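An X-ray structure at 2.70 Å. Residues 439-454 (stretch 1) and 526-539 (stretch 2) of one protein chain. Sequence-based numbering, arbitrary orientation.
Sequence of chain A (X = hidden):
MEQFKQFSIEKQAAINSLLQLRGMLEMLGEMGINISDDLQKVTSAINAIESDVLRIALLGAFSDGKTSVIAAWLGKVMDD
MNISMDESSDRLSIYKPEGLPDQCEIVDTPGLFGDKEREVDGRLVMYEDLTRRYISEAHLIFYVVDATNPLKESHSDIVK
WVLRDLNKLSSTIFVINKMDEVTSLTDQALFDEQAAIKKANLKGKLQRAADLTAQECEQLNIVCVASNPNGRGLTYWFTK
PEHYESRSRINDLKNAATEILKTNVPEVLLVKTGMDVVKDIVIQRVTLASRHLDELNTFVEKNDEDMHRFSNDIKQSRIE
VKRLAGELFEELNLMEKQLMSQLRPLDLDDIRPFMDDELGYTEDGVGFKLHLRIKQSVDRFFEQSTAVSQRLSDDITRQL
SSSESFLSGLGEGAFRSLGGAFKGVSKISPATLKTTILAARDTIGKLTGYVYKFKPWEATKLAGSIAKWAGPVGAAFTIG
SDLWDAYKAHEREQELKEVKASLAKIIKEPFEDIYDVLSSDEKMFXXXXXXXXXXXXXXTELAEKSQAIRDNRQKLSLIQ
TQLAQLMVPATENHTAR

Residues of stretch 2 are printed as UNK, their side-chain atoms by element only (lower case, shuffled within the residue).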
ATOM      1  N   ALA A 439      19.600 -13.541   9.090  1.00 35.48           N
ATOM      2  CA  ALA A 439      20.171 -14.679   9.768  1.00 33.19           C
ATOM      3  C   ALA A 439      19.884 -15.952   8.975  1.00 32.51           C
ATOM      4  O   ALA A 439      20.618 -16.919   9.069  1.00 33.21           O
ATOM      5  CB  ALA A 439      19.613 -14.792  11.168  1.00 33.54           C
ATOM      6  N   ALA A 440      18.818 -15.969   8.192  1.00 31.28           N
ATOM      7  CA  ALA A 440      18.562 -17.129   7.354  1.00 31.14           C
ATOM      8  C   ALA A 440      19.488 -17.116   6.144  1.00 31.63           C
ATOM      9  O   ALA A 440      19.950 -18.159   5.712  1.00 32.71           O
ATOM     10  CB  ALA A 440      17.120 -17.166   6.906  1.00 30.73           C
ATOM     11  N   ARG A 441      19.739 -15.934   5.593  1.00 30.02           N
ATOM     12  CA  ARG A 441      20.678 -15.786   4.514  1.00 30.48           C
ATOM     13  C   ARG A 441      22.105 -16.058   4.989  1.00 31.88           C
ATOM     14  O   ARG A 441      22.929 -16.500   4.223  1.00 31.34           O
ATOM     15  CB  ARG A 441      20.594 -14.384   3.918  1.00 30.95           C
ATOM     16  CG  ARG A 441      21.275 -14.269   2.573  1.00 33.82           C
ATOM     17  CD  ARG A 441      21.385 -12.839   2.096  1.00 35.43           C
ATOM     18  NE  ARG A 441      22.316 -12.083   2.930  1.00 37.67           N
ATOM     19  CZ  ARG A 441      22.620 -10.800   2.751  1.00 36.82           C
ATOM     20  NH1 ARG A 441      22.080 -10.130   1.752  1.00 35.03           N
ATOM     21  NH2 ARG A 441      23.466 -10.187   3.580  1.00 36.76           N
ATOM     22  N   ASP A 442      22.399 -15.773   6.247  1.00 34.22           N
ATOM     23  CA  ASP A 442      23.723 -16.040   6.780  1.00 38.24           C
ATOM     24  C   ASP A 442      23.957 -17.524   6.972  1.00 37.65           C
ATOM     25  O   ASP A 442      25.006 -18.022   6.582  1.00 39.58           O
ATOM     26  CB  ASP A 442      23.958 -15.309   8.104  1.00 41.09           C
ATOM     27  CG  ASP A 442      24.501 -13.915   7.901  1.00 45.43           C
ATOM     28  OD1 ASP A 442      24.625 -13.491   6.721  1.00 47.08           O
ATOM     29  OD2 ASP A 442      24.797 -13.246   8.924  1.00 51.52           O
ATOM     30  N   THR A 443      22.990 -18.216   7.572  1.00 33.39           N
ATOM     31  CA  THR A 443      23.084 -19.638   7.746  1.00 31.87           C
ATOM     32  C   THR A 443      23.262 -20.328   6.405  1.00 31.83           C
ATOM     33  O   THR A 443      23.931 -21.333   6.330  1.00 34.34           O
ATOM     34  CB  THR A 443      21.849 -20.187   8.458  1.00 31.25           C
ATOM     35  OG1 THR A 443      21.664 -19.442   9.653  1.00 33.00           O
ATOM     36  CG2 THR A 443      22.017 -21.652   8.825  1.00 29.93           C
ATOM     37  N   ILE A 444      22.709 -19.765   5.344  1.00 31.79           N
ATOM     38  CA  ILE A 444      22.834 -20.358   4.009  1.00 33.52           C
ATOM     39  C   ILE A 444      24.163 -20.075   3.325  1.00 37.80           C
ATOM     40  O   ILE A 444      24.660 -20.906   2.562  1.00 36.99           O
ATOM     41  CB  ILE A 444      21.666 -19.917   3.116  1.00 31.90           C
ATOM     42  CG1 ILE A 444      20.415 -20.651   3.610  1.00 30.66           C
ATOM     43  CG2 ILE A 444      21.951 -20.168   1.635  1.00 31.18           C
ATOM     44  CD1 ILE A 444      19.169 -20.391   2.821  1.00 31.11           C
ATOM     45  N   GLY A 445      24.738 -18.911   3.607  1.00 42.57           N
ATOM     46  CA  GLY A 445      26.051 -18.558   3.096  1.00 45.40           C
ATOM     47  C   GLY A 445      27.191 -19.323   3.755  1.00 45.97           C
ATOM     48  O   GLY A 445      28.305 -19.282   3.260  1.00 45.75           O
ATOM     49  N   LYS A 446      26.915 -20.000   4.869  1.00 48.28           N
ATOM     50  CA  LYS A 446      27.903 -20.846   5.545  1.00 53.09           C
ATOM     51  C   LYS A 446      27.724 -22.312   5.182  1.00 52.14           C
ATOM     52  O   LYS A 446      28.686 -23.060   5.180  1.00 55.63           O
ATOM     53  CB  LYS A 446      27.830 -20.693   7.068  1.00 60.78           C
ATOM     54  CG  LYS A 446      28.449 -21.870   7.825  1.00 69.00           C
ATOM     55  CD  LYS A 446      28.672 -21.580   9.306  1.00 78.44           C
ATOM     56  CE  LYS A 446      29.587 -22.626   9.953  1.00 79.82           C
ATOM     57  NZ  LYS A 446      30.129 -22.179  11.272  1.00 76.28           N
ATOM     58  N   LEU A 447      26.499 -22.736   4.911  1.00 49.50           N
ATOM     59  CA  LEU A 447      26.273 -24.086   4.422  1.00 48.54           C
ATOM     60  C   LEU A 447      26.972 -24.278   3.083  1.00 48.10           C
ATOM     61  O   LEU A 447      27.723 -25.229   2.913  1.00 52.81           O
ATOM     62  CB  LEU A 447      24.780 -24.365   4.253  1.00 47.65           C
ATOM     63  CG  LEU A 447      23.982 -24.383   5.548  1.00 48.05           C
ATOM     64  CD1 LEU A 447      22.508 -24.594   5.239  1.00 48.41           C
ATOM     65  CD2 LEU A 447      24.502 -25.430   6.528  1.00 49.03           C
ATOM     66  N   THR A 448      26.711 -23.350   2.163  1.00 47.42           N
ATOM     67  CA  THR A 448      27.130 -23.402   0.758  1.00 46.87           C
ATOM     68  C   THR A 448      28.635 -23.568   0.630  1.00 48.63           C
ATOM     69  O   THR A 448      29.396 -22.716   1.123  1.00 50.73           O
ATOM     70  CB  THR A 448      26.724 -22.092   0.036  1.00 46.16           C
ATOM     71  OG1 THR A 448      25.346 -21.803   0.305  1.00 44.65           O
ATOM     72  CG2 THR A 448      26.928 -22.196  -1.455  1.00 44.51           C
ATOM     73  N   GLY A 449      29.078 -24.644  -0.027  1.00 45.77           N
ATOM     74  CA  GLY A 449      30.509 -24.880  -0.122  1.00 43.02           C
ATOM     75  C   GLY A 449      30.965 -26.047  -0.954  1.00 39.43           C
ATOM     76  O   GLY A 449      30.515 -27.169  -0.744  1.00 39.68           O
ATOM     77  N   TYR A 450      31.855 -25.781  -1.911  1.00 35.75           N
ATOM     78  CA  TYR A 450      32.758 -26.812  -2.436  1.00 32.84           C
ATOM     79  C   TYR A 450      33.623 -27.259  -1.281  1.00 33.70           C
ATOM     80  O   TYR A 450      34.053 -26.435  -0.485  1.00 34.83           O
ATOM     81  CB  TYR A 450      33.663 -26.286  -3.541  1.00 30.82           C
ATOM     82  CG  TYR A 450      32.988 -26.169  -4.864  1.00 30.56           C
ATOM     83  CD1 TYR A 450      32.216 -25.072  -5.172  1.00 29.81           C
ATOM     84  CD2 TYR A 450      33.104 -27.176  -5.806  1.00 31.87           C
ATOM     85  CE1 TYR A 450      31.559 -24.981  -6.382  1.00 31.56           C
ATOM     86  CE2 TYR A 450      32.467 -27.088  -7.033  1.00 31.71           C
ATOM     87  CZ  TYR A 450      31.695 -25.983  -7.321  1.00 32.25           C
ATOM     88  OH  TYR A 450      31.058 -25.889  -8.554  1.00 35.74           O
ATOM     89  N   VAL A 451      33.859 -28.560  -1.195  1.00 34.54           N
ATOM     90  CA  VAL A 451      34.546 -29.158  -0.083  1.00 37.12           C
ATOM     91  C   VAL A 451      35.663 -30.029  -0.635  1.00 39.43           C
ATOM     92  O   VAL A 451      35.560 -30.541  -1.762  1.00 42.94           O
ATOM     93  CB  VAL A 451      33.555 -29.988   0.765  1.00 41.79           C
ATOM     94  CG1 VAL A 451      33.353 -31.392   0.189  1.00 41.86           C
ATOM     95  CG2 VAL A 451      33.998 -30.064   2.220  1.00 43.48           C
ATOM     96  N   TYR A 452      36.747 -30.144   0.121  1.00 39.85           N
ATOM     97  CA  TYR A 452      37.779 -31.108  -0.181  1.00 45.63           C
ATOM     98  C   TYR A 452      37.997 -32.004   1.030  1.00 53.41           C
ATOM     99  O   TYR A 452      38.398 -31.521   2.098  1.00 53.96           O
ATOM    100  CB  TYR A 452      39.111 -30.462  -0.569  1.00 45.12           C
ATOM    101  CG  TYR A 452      40.095 -31.532  -1.000  1.00 44.31           C
ATOM    102  CD1 TYR A 452      40.062 -32.043  -2.294  1.00 44.90           C
ATOM    103  CD2 TYR A 452      40.986 -32.090  -0.098  1.00 43.39           C
ATOM    104  CE1 TYR A 452      40.917 -33.049  -2.698  1.00 45.75           C
ATOM    105  CE2 TYR A 452      41.845 -33.104  -0.480  1.00 47.75           C
ATOM    106  CZ  TYR A 452      41.812 -33.589  -1.790  1.00 49.79           C
ATOM    107  OH  TYR A 452      42.674 -34.611  -2.183  1.00 49.87           O
ATOM    108  N   LYS A 453      37.735 -33.301   0.840  1.00 60.67           N
ATOM    109  CA  LYS A 453      37.942 -34.328   1.869  1.00 67.95           C
ATOM    110  C   LYS A 453      38.795 -35.455   1.282  1.00 66.48           C
ATOM    111  O   LYS A 453      38.345 -36.183   0.377  1.00 59.79           O
ATOM    112  CB  LYS A 453      36.596 -34.854   2.428  1.00 77.74           C
ATOM    113  CG  LYS A 453      35.418 -34.928   1.438  1.00 85.80           C
ATOM    114  CD  LYS A 453      34.062 -34.936   2.162  1.00 89.81           C
ATOM    115  CE  LYS A 453      32.862 -34.955   1.212  1.00 89.62           C
ATOM    116  NZ  LYS A 453      32.734 -36.219   0.427  1.00 92.08           N
ATOM    117  N   PHE A 454      40.029 -35.574   1.781  1.00 65.87           N
ATOM    118  CA  PHE A 454      41.001 -36.544   1.254  1.00 70.00           C
ATOM    119  C   PHE A 454      40.611 -37.979   1.626  1.00 66.48           C
ATOM    120  O   PHE A 454      40.363 -38.275   2.797  1.00 59.20           O
ATOM    121  CB  PHE A 454      42.423 -36.229   1.758  1.00 76.02           C
ATOM    122  CG  PHE A 454      43.492 -37.105   1.147  1.00 84.45           C
ATOM    123  CD1 PHE A 454      43.783 -37.024  -0.210  1.00 85.89           C
ATOM    124  CD2 PHE A 454      44.201 -38.019   1.925  1.00 90.12           C
ATOM    125  CE1 PHE A 454      44.756 -37.830  -0.779  1.00 90.61           C
ATOM    126  CE2 PHE A 454      45.178 -38.832   1.359  1.00 91.83           C
ATOM    127  CZ  PHE A 454      45.455 -38.737   0.006  1.00 91.77           C
ATOM    128  N   UNK A 526      23.498 -37.664   0.994  1.00 27.14           N
ATOM    129  CA  UNK A 526      24.344 -37.329   2.156  1.00 29.95           C
ATOM    130  C   UNK A 526      25.824 -37.192   1.824  1.00 31.01           C
ATOM    131  O   UNK A 526      26.564 -36.582   2.573  1.00 31.72           O
ATOM    132  c   UNK A 526      24.175 -38.362   3.263  1.00 30.93           C
ATOM    133  N   UNK A 527      26.240 -37.780   0.709  1.00 33.02           N
ATOM    134  CA  UNK A 527      27.628 -37.836   0.304  1.00 35.32           C
ATOM    135  C   UNK A 527      27.976 -36.783  -0.747  1.00 35.25           C
ATOM    136  O   UNK A 527      29.037 -36.150  -0.674  1.00 36.50           O
ATOM    137  c   UNK A 527      31.507 -39.706  -1.412  1.00 52.30           C
ATOM    138  c   UNK A 527      30.153 -39.380  -1.401  1.00 50.36           C
ATOM    139  c   UNK A 527      29.977 -40.135   0.876  1.00 49.22           C
ATOM    140  c   UNK A 527      29.376 -39.587  -0.254  1.00 44.94           C
ATOM    141  c   UNK A 527      27.924 -39.233  -0.243  1.00 38.68           C
ATOM    142  c   UNK A 527      31.328 -40.456   0.874  1.00 54.66           C
ATOM    143  c   UNK A 527      32.093 -40.244  -0.272  1.00 55.32           C
ATOM    144  N   UNK A 528      27.088 -36.598  -1.721  1.00 34.18           N
ATOM    145  CA  UNK A 528      27.341 -35.698  -2.839  1.00 32.20           C
ATOM    146  C   UNK A 528      26.634 -34.352  -2.774  1.00 32.75           C
ATOM    147  O   UNK A 528      26.921 -33.479  -3.592  1.00 36.71           O
ATOM    148  c   UNK A 528      27.071 -38.884  -3.975  1.00 30.99           C
ATOM    149  c   UNK A 528      29.524 -38.908  -5.243  1.00 32.10           C
ATOM    150  c   UNK A 528      28.953 -40.093  -4.834  1.00 32.72           C
ATOM    151  c   UNK A 528      26.938 -36.375  -4.136  1.00 31.71           C
ATOM    152  c   UNK A 528      28.866 -37.720  -5.019  1.00 31.20           C
ATOM    153  c   UNK A 528      27.636 -37.690  -4.382  1.00 31.31           C
ATOM    154  c   UNK A 528      27.717 -40.081  -4.199  1.00 32.85           C
ATOM    155  N   UNK A 529      25.701 -34.173  -1.839  1.00 32.66           N
ATOM    156  CA  UNK A 529      24.858 -32.969  -1.820  1.00 28.90           C
ATOM    157  C   UNK A 529      24.085 -32.752  -0.511  1.00 27.82           C
ATOM    158  O   UNK A 529      22.885 -32.520  -0.540  1.00 25.73           O
ATOM    159  c   UNK A 529      23.889 -33.048  -2.980  1.00 28.16           C
ATOM    160  N   UNK A 530      24.774 -32.833   0.638  1.00 28.62           N
ATOM    161  CA  UNK A 530      24.129 -32.651   1.925  1.00 29.43           C
ATOM    162  C   UNK A 530      23.526 -31.271   2.161  1.00 31.89           C
ATOM    163  O   UNK A 530      22.521 -31.156   2.907  1.00 32.25           O
ATOM    164  c   UNK A 530      26.170 -33.269   0.799  1.00 30.66           C
ATOM    165  c   UNK A 530      25.254 -32.908   2.931  1.00 29.19           C
ATOM    166  c   UNK A 530      26.521 -32.780   2.166  1.00 29.89           C
ATOM    167  N   UNK A 531      24.109 -30.232   1.554  1.00 31.14           N
ATOM    168  CA  UNK A 531      23.572 -28.890   1.775  1.00 32.06           C
ATOM    169  C   UNK A 531      22.145 -28.666   1.274  1.00 29.96           C
ATOM    170  O   UNK A 531      21.479 -27.733   1.711  1.00 28.99           O
ATOM    171  c   UNK A 531      26.242 -28.569  -0.359  1.00 38.29           C
ATOM    172  o   UNK A 531      27.212 -28.142   0.297  1.00 41.05           O
ATOM    173  c   UNK A 531      24.882 -27.942  -0.205  1.00 35.87           C
ATOM    174  n   UNK A 531      26.331 -29.595  -1.215  1.00 36.42           N
ATOM    175  c   UNK A 531      24.493 -27.800   1.242  1.00 34.56           C
ATOM    176  N   UNK A 532      21.661 -29.500   0.361  1.00 29.51           N
ATOM    177  CA  UNK A 532      20.272 -29.378  -0.073  1.00 28.49           C
ATOM    178  C   UNK A 532      19.362 -29.663   1.112  1.00 30.13           C
ATOM    179  O   UNK A 532      18.436 -28.908   1.348  1.00 28.29           O
ATOM    180  c   UNK A 532      20.652 -29.814  -2.514  1.00 28.13           C
ATOM    181  c   UNK A 532      18.419 -30.206  -1.536  1.00 27.99           C
ATOM    182  c   UNK A 532      20.795 -30.881  -3.580  1.00 27.32           C
ATOM    183  c   UNK A 532      19.914 -30.278  -1.257  1.00 27.65           C
ATOM    184  N   UNK A 533      19.614 -30.733   1.870  1.00 31.44           N
ATOM    185  CA  UNK A 533      18.765 -31.003   3.022  1.00 32.05           C
ATOM    186  C   UNK A 533      18.951 -29.880   4.060  1.00 31.26           C
ATOM    187  O   UNK A 533      17.982 -29.372   4.654  1.00 27.51           O
ATOM    188  n   UNK A 533      17.780 -34.959   4.535  1.00 39.34           N
ATOM    189  c   UNK A 533      18.414 -34.117   5.337  1.00 40.70           C
ATOM    190  o   UNK A 533      19.024 -34.491   6.341  1.00 46.63           O
ATOM    191  c   UNK A 533      19.059 -32.371   3.615  1.00 34.69           C
ATOM    192  c   UNK A 533      18.365 -32.644   4.949  1.00 37.80           C
ATOM    193  N   UNK A 534      20.197 -29.475   4.245  1.00 29.84           N
ATOM    194  CA  UNK A 534      20.502 -28.447   5.211  1.00 30.70           C
ATOM    195  C   UNK A 534      19.774 -27.142   4.892  1.00 28.77           C
ATOM    196  O   UNK A 534      19.161 -26.567   5.768  1.00 30.15           O
ATOM    197  c   UNK A 534      22.018 -28.272   5.337  1.00 32.31           C
ATOM    198  c   UNK A 534      22.663 -29.426   6.088  1.00 33.64           C
ATOM    199  c   UNK A 534      24.169 -29.536   5.897  1.00 37.15           C
ATOM    200  o   UNK A 534      24.814 -28.687   5.252  1.00 37.36           O
ATOM    201  n   UNK A 534      24.752 -30.609   6.474  1.00 38.58           N
ATOM    202  N   UNK A 535      19.802 -26.705   3.641  1.00 27.69           N
ATOM    203  CA  UNK A 535      19.052 -25.530   3.221  1.00 27.28           C
ATOM    204  C   UNK A 535      17.565 -25.718   3.356  1.00 27.47           C
ATOM    205  O   UNK A 535      16.848 -24.773   3.559  1.00 29.13           O
ATOM    206  c   UNK A 535      19.303 -25.213   1.760  1.00 28.02           C
ATOM    207 se   UNK A 535      21.131 -24.250  -0.348  1.00 33.79          SE
ATOM    208  c   UNK A 535      20.726 -24.730   1.532  1.00 30.70           C
ATOM    209  c   UNK A 535      22.523 -25.602  -0.687  1.00 34.52           C
ATOM    210  N   UNK A 536      17.067 -26.926   3.201  1.00 28.10           N
ATOM    211  CA  UNK A 536      15.648 -27.156   3.320  1.00 29.44           C
ATOM    212  C   UNK A 536      15.199 -26.894   4.761  1.00 31.41           C
ATOM    213  O   UNK A 536      14.167 -26.259   4.999  1.00 31.29           O
ATOM    214  c   UNK A 536      13.543 -30.366   2.823  1.00 29.52           C
ATOM    215  o   UNK A 536      12.659 -30.328   1.924  1.00 29.94           O
ATOM    216  o   UNK A 536      14.082 -31.413   3.250  1.00 27.20           O
ATOM    217  c   UNK A 536      15.301 -28.578   2.901  1.00 29.88           C
ATOM    218  c   UNK A 536      13.966 -29.057   3.429  1.00 30.73           C
ATOM    219  N   UNK A 537      15.984 -27.405   5.701  1.00 32.14           N
ATOM    220  CA  UNK A 537      15.848 -27.119   7.133  1.00 33.92           C
ATOM    221  C   UNK A 537      15.732 -25.610   7.422  1.00 32.21           C
ATOM    222  O   UNK A 537      14.772 -25.141   8.047  1.00 32.08           O
ATOM    223  c   UNK A 537      17.083 -27.669   7.822  1.00 39.78           C
ATOM    224  o   UNK A 537      19.233 -29.049   9.011  1.00 55.59           O
ATOM    225  c   UNK A 537      16.926 -28.299   9.184  1.00 45.79           C
ATOM    226  n   UNK A 537      18.455 -28.514  11.069  1.00 56.55           N
ATOM    227  c   UNK A 537      18.305 -28.662   9.753  1.00 52.73           C
ATOM    228  N   UNK A 538      16.685 -24.844   6.914  1.00 29.32           N
ATOM    229  CA  UNK A 538      16.672 -23.403   7.096  1.00 27.57           C
ATOM    230  C   UNK A 538      15.440 -22.789   6.514  1.00 28.18           C
ATOM    231  O   UNK A 538      14.872 -21.888   7.089  1.00 31.52           O
ATOM    232  c   UNK A 538      17.847 -22.735   6.388  1.00 27.55           C
ATOM    233  c   UNK A 538      17.759 -21.211   6.507  1.00 27.75           C
ATOM    234  c   UNK A 538      19.169 -23.285   6.926  1.00 27.42           C
ATOM    235  N   UNK A 539      15.043 -23.235   5.340  1.00 29.47           N
ATOM    236  CA  UNK A 539      13.876 -22.661   4.693  1.00 29.03           C
ATOM    237  C   UNK A 539      12.659 -23.012   5.517  1.00 31.14           C
ATOM    238  O   UNK A 539      11.789 -22.184   5.703  1.00 30.28           O
ATOM    239  c   UNK A 539      12.236 -23.324   2.854  1.00 27.90           C
ATOM    240  c   UNK A 539      14.458 -22.287   2.289  1.00 28.62           C
ATOM    241  c   UNK A 539      13.711 -23.189   3.256  1.00 28.89           C
TER

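Position 526 carries one carbon, out of reach of stretch 1; a lone CB means Ala526. Position 527 has one carbon followed by a six-carbon ring with no hetero atom, which identifies Phe527. Its ring receives Lys453 NZ over one face: NZ lies 4.3 Å from the centroid of the CG to CZ ring, 17° off the normal, a cation-pi geometry, although Lys453 is poorly ordered. Position 528 has the same seven carbons and is Phe528, but its CA-to-CB bond points away and the ring is buried elsewhere in the structure. Position 529, again a single carbon, is Ala529, the first residue to leave helical phi/psi after the helix that enters from earlier in the chain.

At 530 three carbons close a ring onto the backbone N, as only proline does: Pro530. Position 531 has three carbons, the last bearing one oxygen and one nitrogen, hence Gln531. Its CB points toward stretch 1, and OE1 lies 3.6 Å from Gly449 O and 3.9 Å from Leu447 O; these are oxygen-to-oxygen approaches, not hydrogen bonds. Position 532 has four carbons forked at the first, one arm two carbons long: Ile532, whose CA-to-CB bond points away.

The amide pattern recurs at 533, which is Gln533 and makes no contact, and at 534, where the CA-to-CB bond points toward stretch 1; this is Gln534, with OE1 3.5 Å from Leu447 CD2. Position 535 is unbranched, two carbons, selenium and a terminal carbon: selenomethionine, Met535. Its CG lies 4.1 Å from Leu447 CD1. Position 536 ends three carbons in two oxygens, so Glu536, and 537 ends them in one oxygen and one nitrogen, so Gln537; neither touches stretch 1. Position 538 has one carbon carrying two others and sits among four residues of stretch 1, which fits Val538. Val538 CG1 is 4.0 Å from Ile444 CG1 and 4.1 Å from Ala440 CB, while Val538 CG2 is 3.8 Å from Thr443 CG2 and 4.0 Å from Leu447 CD1. Position 539 has the same three carbons, Val539, at the margin.

The contact is mainly the packing of two nearly antiparallel helices, 173° between directions and 10.1 Å at closest approach. Val538 is the knob, filling a hole made by Ala440, Thr443, Ile444 and Leu447. Within the helices, the register runs from Ala440 opposite Val538, through Ile444 with Met535, to Leu447 with Gln531. Leu447 touches Gln534, Met535 and Val538 through its methyls. No hydrogen bond crosses; apolar contacts dominate the helix pair, and the Lys453 cation-pi contact adds a separate, peripheral one beyond the helix of stretch 1.

Stretch 2, residues 526-539: AFFAPQIQQMEQVV
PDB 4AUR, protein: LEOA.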